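Local coordinates for Slr0280 protein (PDB 5H3K), which is of unknown function but carries a phosphodiester glycosidase (NAGPA) family domain, and so may cleave sugar-phosphodiester linkages, at residues 544-549 with 590-595. Numbering follows the deposited sequence.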
loop_
_atom_site.group_PDB
_atom_site.type_symbol
_atom_site.label_atom_id
_atom_site.label_comp_id
_atom_site.label_asym_id
_atom_site.label_seq_id
_atom_site.Cartn_x
_atom_site.Cartn_y
_atom_site.Cartn_z
ATOM N N LEU A 544 -9.253 -3.424 3.755
ATOM C CA LEU A 544 -8.172 -3.440 2.778
ATOM C C LEU A 544 -7.585 -4.844 2.832
ATOM O O LEU A 544 -7.277 -5.355 3.922
ATOM C CB LEU A 544 -7.112 -2.397 3.125
ATOM C CG LEU A 544 -7.603 -0.966 3.369
ATOM C CD1 LEU A 544 -6.416 -0.044 3.623
ATOM C CD2 LEU A 544 -8.410 -0.445 2.192
ATOM N N VAL A 545 -7.418 -5.474 1.671
ATOM C CA VAL A 545 -7.071 -6.900 1.604
ATOM C C VAL A 545 -5.887 -7.172 0.679
ATOM O O VAL A 545 -5.868 -6.697 -0.457
ATOM C CB VAL A 545 -8.270 -7.709 1.047
ATOM C CG1 VAL A 545 -7.950 -9.211 1.039
ATOM C CG2 VAL A 545 -9.530 -7.420 1.847
ATOM N N ALA A 546 -4.907 -7.930 1.166
ATOM C CA ALA A 546 -3.774 -8.385 0.349
ATOM C C ALA A 546 -3.635 -9.896 0.483
ATOM O O ALA A 546 -3.530 -10.412 1.604
ATOM C CB ALA A 546 -2.463 -7.698 0.799
ATOM N N SER A 547 -3.628 -10.598 -0.646
ATOM C CA SER A 547 -3.448 -12.048 -0.665
ATOM C C SER A 547 -2.287 -12.421 -1.573
ATOM O O SER A 547 -2.018 -11.755 -2.570
ATOM C CB SER A 547 -4.718 -12.764 -1.122
ATOM O OG SER A 547 -4.975 -12.500 -2.489
ATOM N N HIS A 548 -1.591 -13.500 -1.241
ATOM C CA HIS A 548 -0.515 -13.953 -2.123
ATOM C C HIS A 548 -0.740 -15.394 -2.560
ATOM O O HIS A 548 -1.837 -15.717 -3.020
ATOM C CB HIS A 548 0.851 -13.657 -1.494
ATOM C CG HIS A 548 1.085 -12.184 -1.294
ATOM N ND1 HIS A 548 1.491 -11.361 -2.320
ATOM C CD2 HIS A 548 0.920 -11.394 -0.209
ATOM C CE1 HIS A 548 1.591 -10.118 -1.867
ATOM N NE2 HIS A 548 1.250 -10.108 -0.595
ATOM N N ASN A 549 0.265 -16.257 -2.461
ATOM C CA ASN A 549 0.091 -17.636 -2.927
ATOM C C ASN A 549 -0.701 -18.455 -1.934
ATOM O O ASN A 549 -0.551 -18.279 -0.714
ATOM C CB ASN A 549 1.450 -18.316 -3.136
ATOM C CG ASN A 549 2.219 -17.730 -4.301
ATOM O OD1 ASN A 549 2.265 -18.311 -5.384
ATOM N ND2 ASN A 549 2.824 -16.571 -4.086
ATOM N N LEU A 590 5.437 -2.596 5.619
ATOM C CA LEU A 590 4.638 -3.581 4.879
ATOM C C LEU A 590 4.252 -4.758 5.754
ATOM O O LEU A 590 5.092 -5.308 6.478
ATOM C CB LEU A 590 5.399 -4.113 3.659
ATOM C CG LEU A 590 5.644 -3.197 2.468
ATOM C CD1 LEU A 590 6.211 -4.025 1.285
ATOM C CD2 LEU A 590 4.375 -2.455 2.075
ATOM N N LEU A 591 2.989 -5.162 5.673
ATOM C CA LEU A 591 2.480 -6.268 6.485
ATOM C C LEU A 591 2.516 -7.594 5.747
ATOM O O LEU A 591 2.650 -8.650 6.363
ATOM C CB LEU A 591 1.024 -6.002 6.890
ATOM C CG LEU A 591 0.711 -4.825 7.818
ATOM C CD1 LEU A 591 -0.763 -4.856 8.199
ATOM C CD2 LEU A 591 1.593 -4.908 9.053
ATOM N N ASP A 592 2.393 -7.533 4.426
ATOM C CA ASP A 592 2.002 -8.697 3.631
ATOM C C ASP A 592 3.126 -9.365 2.851
ATOM O O ASP A 592 2.968 -10.502 2.396
ATOM C CB ASP A 592 0.930 -8.276 2.624
ATOM C CG ASP A 592 1.449 -7.235 1.631
ATOM O OD1 ASP A 592 1.907 -6.153 2.077
ATOM O OD2 ASP A 592 1.409 -7.498 0.408
ATOM N N ARG A 593 4.236 -8.653 2.645
ATOM C CA ARG A 593 5.358 -9.197 1.882
ATOM C C ARG A 593 6.616 -8.447 2.252
ATOM O O ARG A 593 6.548 -7.378 2.865
ATOM C CB ARG A 593 5.103 -9.062 0.367
ATOM C CG ARG A 593 5.217 -7.622 -0.169
ATOM C CD ARG A 593 4.543 -7.454 -1.533
ATOM N NE ARG A 593 5.049 -8.420 -2.502
ATOM C CZ ARG A 593 4.478 -8.719 -3.668
ATOM N NH1 ARG A 593 3.379 -8.102 -4.061
ATOM N NH2 ARG A 593 5.030 -9.645 -4.455
ATOM N N SER A 594 7.771 -8.994 1.876
ATOM C CA SER A 594 9.027 -8.280 2.104
ATOM C C SER A 594 9.148 -7.092 1.170
ATOM O O SER A 594 8.801 -7.190 -0.013
ATOM C CB SER A 594 10.227 -9.204 1.899
ATOM O OG SER A 594 10.296 -10.143 2.953
ATOM N N PRO A 595 9.646 -5.955 1.688
ATOM C CA PRO A 595 9.777 -4.737 0.877
ATOM C C PRO A 595 10.509 -4.961 -0.440
ATOM O O PRO A 595 10.114 -4.351 -1.424
ATOM C CB PRO A 595 10.580 -3.800 1.785
ATOM C CG PRO A 595 10.137 -4.205 3.178
ATOM C CD PRO A 595 10.023 -5.724 3.096
#
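H548 and D592 form a His-carboxylate hydrogen bond that ties the residue just after strand 542-547, in an eight-stranded antiparallel sheet, to the loop between strands 589-590 and 600-609, both segments lying within the phosphodiester glycosidase family region. It is a worked example of how one directed bond can join a strand end to a loop where little surface is buried, here 181 Å² over both sides. NE2 of H548 donates to OD2 of D592 at 2.8 Å, with an N-H...O angle of 156°. The oxygen lies in the plane of the imidazole; NE2 approaches it on the anti side of the carboxylate, somewhat out of that group's plane, and the two planes are nearly parallel. With chi1 of D592 at 63°, CG lies between the backbone N and the carbonyl carbon, which brings OD2 to the NE2 edge of the ring. OD1 accepts from the backbone N of L584, and ND1 of H548 pairs with OG of S530, so each group is held at two points, which should restrict its rotation. The tightly packed part is at the strand, where buried A546 puts its CB 3.9 Å from CB of D592 and also touches T582. Replacing H548 by an alanine would probably leave OD2 of D592 without this donor and open a gap beside R593. The partly exposed R593 side is looser, with no hydrogen bond to H548: the guanidinium is turned 73° from the ring, its NH1 engaged by the carbonyl oxygens of T582 and G579. There, CE1 of H548 rests over one guanidinium face, 3.5 Å from NH1 of R593.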